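Local coordinates for protein putative polysaccharide binding proteins (DUF1812) (PDB 3GF8) that is a putative outer-membrane lipoprotein of the FimB/Mfa2 family, probably serving in the assembly or anchoring of fimbriae, at residues Tyr77-Trp82 against Ile129-Asp134. Numbering follows the deposited sequence. Where two conformers were deposited one is given.
Sequences YQFMAW and INVNFD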
ATOM      1  N   TYR A  77     -16.468  22.778  -2.436  1.00 30.76           N
ATOM      2  CA  TYR A  77     -15.706  22.020  -1.451  1.00 29.91           C
ATOM      3  C   TYR A  77     -14.637  21.182  -2.144  1.00 28.84           C
ATOM      4  O   TYR A  77     -14.716  20.945  -3.341  1.00 29.55           O
ATOM      5  CB  TYR A  77     -16.639  21.067  -0.693  1.00 26.72           C
ATOM      6  CG  TYR A  77     -17.818  21.757  -0.080  1.00 26.79           C
ATOM      7  CD1 TYR A  77     -17.722  22.389   1.160  1.00 27.23           C
ATOM      8  CD2 TYR A  77     -19.030  21.807  -0.748  1.00 25.80           C
ATOM      9  CE1 TYR A  77     -18.824  23.038   1.714  1.00 31.94           C
ATOM     10  CE2 TYR A  77     -20.119  22.422  -0.204  1.00 24.75           C
ATOM     11  CZ  TYR A  77     -20.018  23.053   1.009  1.00 29.64           C
ATOM     12  OH  TYR A  77     -21.125  23.662   1.522  1.00 33.96           O
ATOM     13  N   GLN A  78     -13.649  20.737  -1.381  1.00 26.10           N
ATOM     14  CA  GLN A  78     -12.837  19.605  -1.796  1.00 23.54           C
ATOM     15  C   GLN A  78     -13.059  18.444  -0.856  1.00 24.14           C
ATOM     16  O   GLN A  78     -13.181  18.645   0.346  1.00 23.91           O
ATOM     17  CB  GLN A  78     -11.383  19.966  -1.840  1.00 21.41           C
ATOM     18  CG  GLN A  78     -11.102  21.053  -2.828  1.00 28.82           C
ATOM     19  CD  GLN A  78      -9.638  21.316  -2.979  1.00 35.97           C
ATOM     20  OE1 GLN A  78      -8.981  21.775  -2.051  1.00 41.33           O
ATOM     21  NE2 GLN A  78      -9.112  21.041  -4.169  1.00 45.79           N
ATOM     22  N   PHE A  79     -13.185  17.240  -1.417  1.00 23.72           N
ATOM     23  CA  PHE A  79     -13.303  16.026  -0.625  1.00 23.67           C
ATOM     24  C   PHE A  79     -12.104  15.162  -0.920  1.00 25.90           C
ATOM     25  O   PHE A  79     -11.572  15.158  -2.045  1.00 27.17           O
ATOM     26  CB  PHE A  79     -14.525  15.144  -0.978  1.00 23.96           C
ATOM     27  CG  PHE A  79     -15.908  15.774  -0.783  1.00 23.00           C
ATOM     28  CD1 PHE A  79     -16.106  17.004  -0.176  1.00 27.69           C
ATOM     29  CD2 PHE A  79     -17.040  15.051  -1.208  1.00 23.16           C
ATOM     30  CE1 PHE A  79     -17.409  17.530  -0.042  1.00 21.20           C
ATOM     31  CE2 PHE A  79     -18.314  15.545  -1.082  1.00 27.44           C
ATOM     32  CZ  PHE A  79     -18.515  16.797  -0.481  1.00 17.07           C
HETATM   33  N   MSE A  80     -11.705  14.404   0.096  1.00 26.62           N
HETATM   34  CA  MSE A  80     -10.774  13.306  -0.065  0.90 25.00           C
HETATM   35  C   MSE A  80     -11.118  12.295   1.014  1.00 24.93           C
HETATM   36  O   MSE A  80     -11.993  12.554   1.821  1.00 28.04           O
HETATM   37  CB  MSE A  80      -9.291  13.775  -0.058  0.90 24.01           C
HETATM   38  CG  MSE A  80      -8.784  14.533   1.145  0.90 22.95           C
HETATM   39 SE   MSE A  80      -8.345  13.406   2.618  0.68 23.89          SE
HETATM   40  CE  MSE A  80      -6.927  12.272   1.854  0.90 29.95           C
ATOM     41  N   ALA A  81     -10.480  11.126   1.001  1.00 24.58           N
ATOM     42  CA  ALA A  81     -10.758  10.153   2.031  1.00 23.11           C
ATOM     43  C   ALA A  81      -9.551   9.281   2.362  1.00 23.94           C
ATOM     44  O   ALA A  81      -8.606   9.215   1.593  1.00 21.54           O
ATOM     45  CB  ALA A  81     -11.937   9.292   1.647  1.00 18.60           C
ATOM     46  N   TRP A  82      -9.586   8.679   3.559  1.00 23.36           N
ATOM     47  CA  TRP A  82      -8.745   7.536   3.901  1.00 24.18           C
ATOM     48  C   TRP A  82      -9.708   6.415   4.249  1.00 23.48           C
ATOM     49  O   TRP A  82     -10.713   6.622   4.940  1.00 22.63           O
ATOM     50  CB  TRP A  82      -7.865   7.825   5.107  1.00 25.92           C
ATOM     51  CG  TRP A  82      -6.710   8.711   4.851  1.00 24.88           C
ATOM     52  CD1 TRP A  82      -6.541   9.995   5.308  1.00 25.45           C
ATOM     53  CD2 TRP A  82      -5.529   8.394   4.093  1.00 22.87           C
ATOM     54  NE1 TRP A  82      -5.331  10.490   4.871  1.00 31.62           N
ATOM     55  CE2 TRP A  82      -4.691   9.530   4.131  1.00 18.23           C
ATOM     56  CE3 TRP A  82      -5.096   7.254   3.396  1.00 21.12           C
ATOM     57  CZ2 TRP A  82      -3.455   9.567   3.491  1.00 32.14           C
ATOM     58  CZ3 TRP A  82      -3.874   7.284   2.766  1.00 25.96           C
ATOM     59  CH2 TRP A  82      -3.058   8.424   2.819  1.00 29.63           C
ATOM     60  N   ILE A 129     -11.174  15.554  -4.763  1.00 28.09           N
ATOM     61  CA  ILE A 129     -12.078  16.019  -5.814  1.00 28.14           C
ATOM     62  C   ILE A 129     -12.653  17.404  -5.480  1.00 29.50           C
ATOM     63  O   ILE A 129     -12.807  17.777  -4.301  1.00 28.38           O
ATOM     64  CB  ILE A 129     -13.221  15.017  -6.033  1.00 31.16           C
ATOM     65  CG1 ILE A 129     -14.004  14.794  -4.729  1.00 26.81           C
ATOM     66  CG2 ILE A 129     -12.671  13.670  -6.551  1.00 21.62           C
ATOM     67  CD1 ILE A 129     -15.365  14.152  -4.945  1.00 21.12           C
ATOM     68  N   ASN A 130     -12.960  18.178  -6.515  1.00 29.17           N
ATOM     69  CA  ASN A 130     -13.654  19.453  -6.329  1.00 28.64           C
ATOM     70  C   ASN A 130     -15.121  19.201  -6.425  1.00 26.48           C
ATOM     71  O   ASN A 130     -15.548  18.515  -7.307  1.00 30.49           O
ATOM     72  CB  ASN A 130     -13.228  20.458  -7.386  1.00 28.28           C
ATOM     73  CG  ASN A 130     -11.781  20.822  -7.247  1.00 32.36           C
ATOM     74  OD1 ASN A 130     -11.370  21.361  -6.217  1.00 38.07           O
ATOM     75  ND2 ASN A 130     -10.977  20.499  -8.268  1.00 32.46           N
ATOM     76  N   VAL A 131     -15.890  19.724  -5.491  1.00 28.45           N
ATOM     77  CA  VAL A 131     -17.328  19.461  -5.423  1.00 28.33           C
ATOM     78  C   VAL A 131     -18.068  20.801  -5.442  1.00 29.71           C
ATOM     79  O   VAL A 131     -17.777  21.700  -4.645  1.00 31.00           O
ATOM     80  CB  VAL A 131     -17.691  18.676  -4.160  1.00 26.13           C
ATOM     81  CG1 VAL A 131     -19.198  18.526  -4.045  1.00 24.82           C
ATOM     82  CG2 VAL A 131     -17.009  17.323  -4.199  1.00 22.72           C
ATOM     83  N   ASN A 132     -18.998  20.945  -6.382  1.00 30.22           N
ATOM     84  CA  ASN A 132     -19.811  22.152  -6.471  1.00 30.31           C
ATOM     85  C   ASN A 132     -21.232  21.689  -6.289  1.00 29.13           C
ATOM     86  O   ASN A 132     -21.730  20.964  -7.125  1.00 28.48           O
ATOM     87  CB  ASN A 132     -19.613  22.833  -7.824  1.00 29.82           C
ATOM     88  CG  ASN A 132     -20.450  24.109  -7.984  1.00 40.29           C
ATOM     89  OD1 ASN A 132     -21.354  24.399  -7.188  1.00 41.90           O
ATOM     90  ND2 ASN A 132     -20.143  24.877  -9.029  1.00 40.55           N
ATOM     91  N   PHE A 133     -21.855  22.079  -5.178  1.00 27.42           N
ATOM     92  CA  PHE A 133     -23.203  21.654  -4.824  1.00 27.09           C
ATOM     93  C   PHE A 133     -24.072  22.907  -4.684  1.00 28.47           C
ATOM     94  O   PHE A 133     -23.852  23.721  -3.782  1.00 24.90           O
ATOM     95  CB  PHE A 133     -23.153  20.893  -3.496  1.00 26.36           C
ATOM     96  CG  PHE A 133     -24.491  20.393  -2.992  1.00 28.41           C
ATOM     97  CD1 PHE A 133     -25.230  19.467  -3.724  1.00 36.20           C
ATOM     98  CD2 PHE A 133     -24.974  20.796  -1.745  1.00 34.61           C
ATOM     99  CE1 PHE A 133     -26.450  18.979  -3.261  1.00 35.44           C
ATOM    100  CE2 PHE A 133     -26.192  20.311  -1.271  1.00 35.21           C
ATOM    101  CZ  PHE A 133     -26.931  19.390  -2.041  1.00 33.81           C
ATOM    102  N   ASP A 134     -25.067  23.059  -5.553  1.00 28.88           N
ATOM    103  CA  ASP A 134     -25.946  24.232  -5.462  1.00 31.41           C
ATOM    104  C   ASP A 134     -27.310  23.970  -4.822  1.00 31.11           C
ATOM    105  O   ASP A 134     -28.131  24.875  -4.734  1.00 32.84           O
ATOM    106  CB  ASP A 134     -26.101  24.905  -6.825  1.00 33.29           C
ATOM    107  CG  ASP A 134     -26.859  24.070  -7.832  1.00 34.71           C
ATOM    108  OD1 ASP A 134     -27.642  23.160  -7.468  1.00 37.95           O
ATOM    109  OD2 ASP A 134     -26.671  24.376  -9.018  1.00 39.90           O
TER
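Val131 presses its CG2 methyl onto one face of the Phe79 ring, 3.7 Å above the ring centre. This is a CH-pi contact, only 10° off the ring normal. The CG1 branch of Val131 reaches CZ of the same ring. Ile129 adds its CG1, 3.8 Å from Phe79 CB. Phe79, Val131 and Tyr77 are buried on this tightly packed face. Ile129, on the same face, is partly open to solvent.

The strands are antiparallel. Tyr77 and Val131 form one hydrogen-bonded pair, with Val131 N to Tyr77 O at 2.7 Å. Phe79 and Ile129 form the next, with Ile129 N to Phe79 O at 2.8 Å.

The other face is looser, more polar and open to solvent: Asn130 is exposed and Gln78 partly so. In this non-hydrogen-bonded pair the two side chains run alongside each other in the same direction. Their amide planes are 6° apart. Gln78 NE2 donates to Asn130 OD1 at 3.1 Å, in a bent bond (138° at the hydrogen). An alanine at Gln78 would probably leave Asn130 OD1 without this donor and the Asn130 amide freer to turn.

The pair joins strand 75-83 to strand 124-133. Strand 38-44 flanks the first and strand 139-158 the second. Leu16 and Val18 of strand 16-21 also pack on Phe79, with Leu41 and Val43 of strand 38-44, in a beta-rich core consistent with the transthyretin-like clan.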